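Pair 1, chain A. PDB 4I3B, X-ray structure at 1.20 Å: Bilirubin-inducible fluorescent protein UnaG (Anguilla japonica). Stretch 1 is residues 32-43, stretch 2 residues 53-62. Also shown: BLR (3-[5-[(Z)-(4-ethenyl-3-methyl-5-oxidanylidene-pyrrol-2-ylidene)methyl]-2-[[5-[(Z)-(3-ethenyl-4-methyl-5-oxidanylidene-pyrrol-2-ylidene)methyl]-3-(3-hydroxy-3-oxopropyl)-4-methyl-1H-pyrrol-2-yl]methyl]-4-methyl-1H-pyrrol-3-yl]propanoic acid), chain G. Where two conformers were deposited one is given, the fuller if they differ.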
# COMPACT_ATOMS: atom_id res chain seq x y z
N ASP A 32 14.60 -6.97 -1.33
CA ASP A 32 15.63 -6.01 -1.72
C ASP A 32 15.19 -5.22 -2.97
O ASP A 32 15.40 -4.00 -3.07
CB ASP A 32 16.96 -6.70 -2.02
CG ASP A 32 17.64 -7.22 -0.76
OD1 ASP A 32 17.24 -6.84 0.36
OD2 ASP A 32 18.57 -8.02 -0.91
N GLY A 33 14.56 -5.90 -3.92
CA GLY A 33 14.02 -5.23 -5.09
C GLY A 33 12.96 -4.21 -4.70
O GLY A 33 12.99 -3.05 -5.11
N GLY A 34 12.01 -4.65 -3.88
CA GLY A 34 10.95 -3.76 -3.41
C GLY A 34 11.50 -2.52 -2.71
O GLY A 34 11.02 -1.40 -2.91
N ASP A 35 12.52 -2.71 -1.89
CA ASP A 35 13.11 -1.58 -1.19
C ASP A 35 13.60 -0.50 -2.15
O ASP A 35 13.51 0.67 -1.83
CB ASP A 35 14.25 -2.00 -0.28
CG ASP A 35 14.69 -0.89 0.66
OD1 ASP A 35 13.96 -0.63 1.65
OD2 ASP A 35 15.73 -0.26 0.43
N ALA A 36 14.06 -0.91 -3.33
CA ALA A 36 14.63 0.02 -4.31
C ALA A 36 13.60 0.63 -5.24
O ALA A 36 13.95 1.51 -6.02
CB ALA A 36 15.72 -0.71 -5.15
N THR A 37 12.35 0.18 -5.19
CA THR A 37 11.36 0.69 -6.14
C THR A 37 11.02 2.16 -5.95
O THR A 37 11.14 2.71 -4.85
CB THR A 37 10.03 -0.12 -6.09
OG1 THR A 37 9.50 -0.15 -4.76
CG2 THR A 37 10.27 -1.54 -6.58
N THR A 38 10.56 2.78 -7.03
CA THR A 38 10.02 4.13 -6.98
C THR A 38 8.62 4.10 -7.60
O THR A 38 8.43 4.45 -8.76
CB THR A 38 10.95 5.12 -7.70
OG1 THR A 38 11.21 4.62 -9.01
CG2 THR A 38 12.29 5.26 -6.94
N PRO A 39 7.63 3.65 -6.82
CA PRO A 39 6.28 3.45 -7.35
C PRO A 39 5.51 4.73 -7.70
O PRO A 39 5.77 5.81 -7.16
CB PRO A 39 5.58 2.73 -6.20
CG PRO A 39 6.34 3.17 -4.95
CD PRO A 39 7.76 3.14 -5.45
N THR A 40 4.56 4.57 -8.62
CA THR A 40 3.57 5.58 -8.96
C THR A 40 2.21 4.94 -8.67
O THR A 40 2.01 3.75 -8.99
CB THR A 40 3.64 5.96 -10.44
OG1 THR A 40 4.98 6.36 -10.74
CG2 THR A 40 2.71 7.11 -10.75
N LEU A 41 1.30 5.72 -8.09
CA LEU A 41 -0.07 5.28 -7.81
C LEU A 41 -1.05 6.13 -8.58
O LEU A 41 -0.86 7.35 -8.69
CB LEU A 41 -0.39 5.46 -6.34
CG LEU A 41 0.64 5.03 -5.32
CD1 LEU A 41 0.21 5.41 -3.93
CD2 LEU A 41 0.95 3.56 -5.41
N TYR A 42 -2.14 5.51 -9.03
CA TYR A 42 -3.25 6.21 -9.67
C TYR A 42 -4.47 5.75 -8.91
O TYR A 42 -4.88 4.59 -9.03
CB TYR A 42 -3.38 5.83 -11.14
CG TYR A 42 -2.10 6.00 -11.93
CD1 TYR A 42 -1.83 7.19 -12.58
CD2 TYR A 42 -1.15 4.98 -11.99
CE1 TYR A 42 -0.66 7.37 -13.32
CE2 TYR A 42 0.03 5.15 -12.68
CZ TYR A 42 0.28 6.34 -13.35
OH TYR A 42 1.46 6.48 -14.04
N ILE A 43 -5.01 6.67 -8.12
CA ILE A 43 -6.12 6.36 -7.24
C ILE A 43 -7.41 6.95 -7.79
O ILE A 43 -7.47 8.12 -8.15
CB ILE A 43 -5.82 6.92 -5.86
CG1 ILE A 43 -4.53 6.30 -5.36
CG2 ILE A 43 -6.98 6.64 -4.89
CD1 ILE A 43 -4.18 6.63 -3.90
N VAL A 53 -7.02 1.33 -7.05
CA VAL A 53 -5.65 1.83 -7.02
C VAL A 53 -4.86 1.03 -8.05
O VAL A 53 -4.79 -0.20 -7.98
CB VAL A 53 -4.99 1.72 -5.63
CG1 VAL A 53 -3.56 2.32 -5.68
CG2 VAL A 53 -5.81 2.47 -4.61
N LYS A 54 -4.30 1.74 -9.04
CA LYS A 54 -3.40 1.13 -10.00
C LYS A 54 -1.97 1.51 -9.60
O LYS A 54 -1.71 2.68 -9.30
CB LYS A 54 -3.68 1.62 -11.40
CG LYS A 54 -2.75 1.02 -12.44
CD LYS A 54 -3.01 1.52 -13.86
CE LYS A 54 -1.81 1.25 -14.78
NZ LYS A 54 -2.08 1.77 -16.17
N ILE A 55 -1.07 0.54 -9.60
CA ILE A 55 0.28 0.75 -9.12
C ILE A 55 1.28 0.32 -10.19
O ILE A 55 1.21 -0.79 -10.70
CB ILE A 55 0.54 -0.07 -7.82
CG1 ILE A 55 -0.50 0.26 -6.74
CG2 ILE A 55 1.97 0.17 -7.29
CD1 ILE A 55 -1.67 -0.68 -6.67
N GLU A 56 2.22 1.20 -10.50
CA GLU A 56 3.38 0.80 -11.27
C GLU A 56 4.53 0.80 -10.28
O GLU A 56 5.04 1.87 -9.90
CB GLU A 56 3.62 1.80 -12.40
CG GLU A 56 2.48 1.84 -13.41
CD GLU A 56 2.53 3.03 -14.35
OE1 GLU A 56 3.10 4.08 -13.99
OE2 GLU A 56 1.95 2.92 -15.44
N ASN A 57 4.93 -0.38 -9.80
CA ASN A 57 6.01 -0.41 -8.79
C ASN A 57 7.32 0.11 -9.36
O ASN A 57 8.11 0.69 -8.64
CB ASN A 57 6.18 -1.80 -8.21
CG ASN A 57 5.08 -2.16 -7.19
OD1 ASN A 57 5.04 -1.58 -6.10
ND2 ASN A 57 4.26 -3.14 -7.51
N GLY A 58 7.54 -0.12 -10.65
CA GLY A 58 8.73 0.39 -11.33
C GLY A 58 9.96 -0.48 -11.16
O GLY A 58 9.89 -1.55 -10.56
N PRO A 59 11.09 -0.05 -11.72
CA PRO A 59 12.35 -0.79 -11.52
C PRO A 59 12.69 -0.86 -10.03
O PRO A 59 12.38 0.06 -9.28
CB PRO A 59 13.39 0.04 -12.28
CG PRO A 59 12.81 1.39 -12.38
CD PRO A 59 11.31 1.19 -12.48
N PRO A 60 13.34 -1.95 -9.60
CA PRO A 60 13.88 -3.03 -10.42
C PRO A 60 12.98 -4.26 -10.53
O PRO A 60 13.39 -5.27 -11.11
CB PRO A 60 15.15 -3.41 -9.65
CG PRO A 60 14.75 -3.18 -8.20
CD PRO A 60 13.85 -1.98 -8.22
N THR A 61 11.78 -4.19 -9.99
CA THR A 61 10.88 -5.34 -9.99
C THR A 61 9.97 -5.34 -11.22
O THR A 61 9.57 -6.39 -11.70
CB THR A 61 10.05 -5.39 -8.71
OG1 THR A 61 9.13 -4.29 -8.69
CG2 THR A 61 10.98 -5.37 -7.48
N PHE A 62 9.64 -4.14 -11.70
CA PHE A 62 8.78 -3.95 -12.87
C PHE A 62 7.45 -4.71 -12.74
O PHE A 62 6.99 -5.34 -13.70
CB PHE A 62 9.52 -4.35 -14.15
CG PHE A 62 10.78 -3.58 -14.41
CD1 PHE A 62 10.74 -2.32 -14.98
CD2 PHE A 62 12.01 -4.13 -14.09
CE1 PHE A 62 11.93 -1.61 -15.23
CE2 PHE A 62 13.18 -3.44 -14.33
CZ PHE A 62 13.14 -2.18 -14.90
CHA BLR G . 2.64 -0.17 -3.38
NA BLR G . 0.24 0.35 -2.78
C1A BLR G . 1.15 -0.46 -3.39
C2A BLR G . 0.51 -1.59 -3.86
C3A BLR G . -0.83 -1.46 -3.51
C4A BLR G . -0.98 -0.24 -2.85
CMA BLR G . -1.94 -2.43 -3.81
CAA BLR G . 1.15 -2.71 -4.62
CBA BLR G . 1.38 -3.91 -3.79
CGA BLR G . 1.98 -5.05 -4.53
O1A BLR G . 2.68 -4.86 -5.57
O2A BLR G . 1.71 -6.22 -4.09
CHB BLR G . -2.25 0.27 -2.33
NB BLR G . -1.68 2.64 -1.99
C1B BLR G . -2.58 1.55 -1.96
C2B BLR G . -3.82 2.02 -1.47
C3B BLR G . -3.78 3.27 -1.22
C4B BLR G . -2.40 3.87 -1.48
CMB BLR G . -5.02 1.11 -1.30
OB BLR G . -1.93 4.95 -1.39
CAB BLR G . -4.87 4.13 -0.71
CBB BLR G . -4.75 5.47 -0.46
NC BLR G . 6.40 -3.72 -4.47
C1C BLR G . 7.32 -4.48 -5.43
C2C BLR G . 7.50 -5.76 -4.69
C3C BLR G . 6.85 -5.77 -3.58
C4C BLR G . 6.14 -4.60 -3.36
CMC BLR G . 8.33 -6.84 -5.29
OC BLR G . 7.77 -4.06 -6.47
CAC BLR G . 6.76 -6.89 -2.63
CBC BLR G . 7.81 -7.69 -2.34
CHD BLR G . 5.35 -4.26 -2.31
ND BLR G . 4.16 -2.14 -3.12
C1D BLR G . 4.47 -3.08 -2.21
C2D BLR G . 3.73 -2.75 -0.98
C3D BLR G . 3.01 -1.60 -1.21
C4D BLR G . 3.23 -1.18 -2.60
CMD BLR G . 3.83 -3.56 0.27
CAD BLR G . 2.09 -0.94 -0.21
CBD BLR G . 2.78 0.25 0.43
CGD BLR G . 2.68 1.45 -0.42
O1D BLR G . 3.72 2.01 -0.81
O2D BLR G . 1.56 1.94 -0.73
O HOH W 1 6.73 -0.33 -4.41
O HOH W 2 6.58 3.88 -11.20

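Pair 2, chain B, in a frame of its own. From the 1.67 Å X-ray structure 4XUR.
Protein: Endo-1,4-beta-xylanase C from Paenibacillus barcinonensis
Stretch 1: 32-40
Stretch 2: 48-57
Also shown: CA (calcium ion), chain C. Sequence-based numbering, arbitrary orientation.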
# COMPACT_ATOMS: atom_id res chain seq x y z
N GLY B 32 -8.78 -5.62 6.47
CA GLY B 32 -9.48 -6.46 7.46
C GLY B 32 -9.92 -5.62 8.63
O GLY B 32 -10.71 -4.72 8.49
N THR B 33 -9.42 -5.99 9.83
CA THR B 33 -9.84 -5.35 11.07
C THR B 33 -8.90 -4.26 11.55
O THR B 33 -9.07 -3.71 12.65
CB THR B 33 -9.99 -6.42 12.17
OG1 THR B 33 -8.76 -7.15 12.25
CG2 THR B 33 -11.11 -7.34 11.84
N GLU B 34 -7.89 -3.93 10.76
CA GLU B 34 -6.92 -2.90 11.15
C GLU B 34 -7.50 -1.45 11.07
O GLU B 34 -8.59 -1.23 10.51
CB GLU B 34 -5.60 -3.03 10.39
CG GLU B 34 -5.61 -2.58 8.92
CD GLU B 34 -6.23 -3.51 7.95
OE1 GLU B 34 -7.11 -4.30 8.31
OE2 GLU B 34 -5.83 -3.48 6.74
N LYS B 35 -6.74 -0.55 11.62
CA LYS B 35 -7.20 0.87 11.78
C LYS B 35 -6.26 1.77 10.99
O LYS B 35 -5.04 1.74 11.14
CB LYS B 35 -7.16 1.26 13.23
CG LYS B 35 -7.26 2.74 13.47
CD LYS B 35 -7.07 3.06 14.98
CE LYS B 35 -7.39 4.51 15.27
NZ LYS B 35 -6.20 5.43 15.07
N LEU B 36 -6.89 2.62 10.16
CA LEU B 36 -6.19 3.66 9.41
C LEU B 36 -6.53 5.05 9.91
O LEU B 36 -7.69 5.33 10.24
CB LEU B 36 -6.64 3.59 7.92
CG LEU B 36 -5.77 2.74 7.00
CD1 LEU B 36 -5.96 1.27 7.28
CD2 LEU B 36 -6.08 3.10 5.51
N GLU B 37 -5.51 5.91 9.97
CA GLU B 37 -5.67 7.28 10.52
C GLU B 37 -4.62 8.21 9.95
O GLU B 37 -3.43 7.91 9.95
CB GLU B 37 -5.56 7.26 12.04
CG GLU B 37 -5.82 8.61 12.67
CD GLU B 37 -5.41 8.66 14.12
OE1 GLU B 37 -5.20 7.56 14.73
OE2 GLU B 37 -5.30 9.78 14.65
N VAL B 38 -5.07 9.36 9.43
CA VAL B 38 -4.11 10.38 9.03
C VAL B 38 -3.63 11.14 10.27
O VAL B 38 -4.44 11.79 10.95
CB VAL B 38 -4.75 11.39 8.04
CG1 VAL B 38 -3.74 12.44 7.60
CG2 VAL B 38 -5.31 10.67 6.81
N VAL B 39 -2.34 11.02 10.57
CA VAL B 39 -1.78 11.57 11.80
C VAL B 39 -1.01 12.84 11.44
O VAL B 39 -0.65 13.04 10.31
CB VAL B 39 -0.80 10.59 12.49
CG1 VAL B 39 -1.51 9.31 12.86
CG2 VAL B 39 0.46 10.36 11.66
N SER B 40 -0.84 13.73 12.43
CA SER B 40 0.05 14.84 12.19
C SER B 40 1.25 14.80 13.16
O SER B 40 1.17 14.25 14.26
CB SER B 40 -0.73 16.18 12.29
OG SER B 40 -0.94 16.51 13.66
N ARG B 48 2.20 15.32 7.86
CA ARG B 48 1.12 14.35 7.89
C ARG B 48 1.42 13.12 7.02
O ARG B 48 2.13 13.22 6.01
CB ARG B 48 -0.20 14.99 7.46
CG ARG B 48 -0.54 16.22 8.34
CD ARG B 48 -1.97 16.62 8.33
NE ARG B 48 -2.15 17.92 9.00
CZ ARG B 48 -3.28 18.61 9.04
NH1 ARG B 48 -4.37 18.14 8.48
NH2 ARG B 48 -3.30 19.78 9.67
N SER B 49 0.86 11.99 7.46
CA SER B 49 1.07 10.71 6.74
C SER B 49 -0.00 9.76 7.17
O SER B 49 -0.82 10.06 8.00
CB SER B 49 2.48 10.21 7.03
OG SER B 49 2.64 9.88 8.40
N LEU B 50 -0.02 8.54 6.59
CA LEU B 50 -1.07 7.61 6.86
C LEU B 50 -0.53 6.49 7.69
O LEU B 50 0.31 5.72 7.24
CB LEU B 50 -1.61 7.05 5.52
CG LEU B 50 -2.76 6.04 5.68
CD1 LEU B 50 -3.91 6.63 6.48
CD2 LEU B 50 -3.17 5.59 4.28
N LYS B 51 -1.00 6.39 8.96
CA LYS B 51 -0.61 5.37 9.87
C LYS B 51 -1.57 4.22 9.83
O LYS B 51 -2.77 4.44 9.94
CB LYS B 51 -0.50 5.89 11.29
CG LYS B 51 0.11 4.85 12.28
CD LYS B 51 0.13 5.36 13.75
CE LYS B 51 1.01 4.40 14.59
NZ LYS B 51 1.59 5.02 15.81
N THR B 52 -1.05 3.01 9.68
CA THR B 52 -1.87 1.80 9.83
C THR B 52 -1.40 1.10 11.12
O THR B 52 -0.23 0.83 11.31
CB THR B 52 -1.71 0.82 8.62
OG1 THR B 52 -2.03 1.54 7.42
CG2 THR B 52 -2.60 -0.38 8.82
N SER B 53 -2.36 0.73 11.95
CA SER B 53 -2.11 0.11 13.26
C SER B 53 -3.17 -0.89 13.55
O SER B 53 -4.13 -1.05 12.77
CB SER B 53 -2.08 1.20 14.37
OG SER B 53 -3.36 1.78 14.51
N SER B 54 -3.08 -1.57 14.71
CA SER B 54 -4.03 -2.64 15.06
C SER B 54 -4.01 -3.73 13.99
O SER B 54 -5.06 -4.33 13.72
CB SER B 54 -5.47 -2.12 15.24
OG SER B 54 -5.56 -1.23 16.33
N ARG B 55 -2.83 -4.01 13.43
CA ARG B 55 -2.65 -5.06 12.44
C ARG B 55 -2.57 -6.41 13.18
O ARG B 55 -1.87 -6.52 14.17
CB ARG B 55 -1.39 -4.81 11.60
CG ARG B 55 -1.32 -3.43 10.91
CD ARG B 55 0.03 -3.20 10.19
NE ARG B 55 0.24 -4.18 9.08
CZ ARG B 55 1.28 -5.00 8.95
NH1 ARG B 55 2.25 -5.02 9.82
NH2 ARG B 55 1.33 -5.87 7.91
N SER B 56 -3.31 -7.39 12.70
CA SER B 56 -3.23 -8.75 13.31
C SER B 56 -3.11 -9.80 12.18
O SER B 56 -3.36 -11.01 12.42
CB SER B 56 -4.45 -9.00 14.18
OG SER B 56 -5.68 -9.02 13.50
N GLU B 57 -2.75 -9.35 10.99
CA GLU B 57 -2.34 -10.22 9.92
C GLU B 57 -1.24 -9.51 9.10
O GLU B 57 -1.10 -8.27 9.14
CB GLU B 57 -3.53 -10.57 9.00
CG GLU B 57 -4.75 -11.20 9.63
CD GLU B 57 -4.56 -12.64 10.14
OE1 GLU B 57 -3.55 -13.28 9.86
OE2 GLU B 57 -5.48 -13.12 10.88
CA CA C . 2.83 13.95 3.93
O HOH W 3 -6.65 -6.32 13.67
O HOH W 4 -3.90 4.04 12.88
O HOH W 5 3.98 14.78 2.24

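The sharpest difference lies where A:Pro39 and A:Asn57 of pair 1 superpose on B:Leu36 and B:Thr52 of pair 2. In pair 2 the ladder runs on through this point, and B:Leu36 and B:Thr52 form a non-hydrogen-bonded bridge with CA atoms 4.7 Å apart. In pair 1 the two residues lie just outside the ladder, A:Pro39 before strand 40-43 and A:Asn57 after strand 53-56. A:Pro39 N has no hydrogen to share and stands 3.5 Å from A:Asn57 O, while A:Pro39 CA approaches A:Glu56 O to 3.2 Å in a CA-H...O contact. The side chain of A:Asn57 also binds the ligand: OD1 accepts from BLR ND at 3.2 Å and, weakly, from BLR NC at 3.0 Å, and ND2 donates to BLR O1A at 3.0 Å.

The common framework is a pair of antiparallel strands, at 165° in pair 1 and 145° in pair 2, and 14 central residues superpose with an RMSD of 1.0 Å. The buried areas, 715 and 718 Å², are nearly equal. A:Thr40 and A:Glu56 match B:Glu37 and B:Lys51, and both couples are hydrogen-bonded bridges. Their backbones exchange two bonds: A:Thr40 N to A:Glu56 O and A:Glu56 N to A:Thr40 O, each 3.0 Å, against B:Glu37 N to B:Lys51 O at 3.1 Å and B:Lys51 N to B:Glu37 O at 3.0 Å.

On the next bridge, A:Leu41 and A:Ile55 match B:Val38 and B:Leu50. The apolar contact is A:Leu41 CD2 to A:Ile55 CG1, 3.8 Å, in pair 1 and B:Val38 CG2 to B:Leu50 CD1, 4.3 Å, in pair 2. B:Leu50 also reaches along its face, its CD2 lying 4.0 Å from B:Leu36 CD2. In pair 1 this face lines the pigment, with A:Ile55 CD1 3.4 Å from BLR CMA.

The face bearing A:Glu56 carries a polar link in pair 1: A:Tyr42 OH donates to A:Glu56 OE1 at 2.9 Å. B:Lys51, its counterpart, instead packs its CB against B:Val39 CG1 at 3.9 Å.

Beyond the matched ladder, A:Gly58 superposes on B:Ser53. B:Ser53 continues the strand, its N bonding B:Lys35 O at 3.0 Å, whereas A:Gly58 has a phi of 83°, which by itself favours glycine. Water bridges the stretches in both. In pair 1 one molecule donates to A:Thr37 OG1 (2.8 Å) and A:Asn57 OD1 (2.7 Å); in pair 2 one donates to B:Lys35 O (3.1 Å) and hydrogen-bonds B:Ser53 OG (2.8 Å).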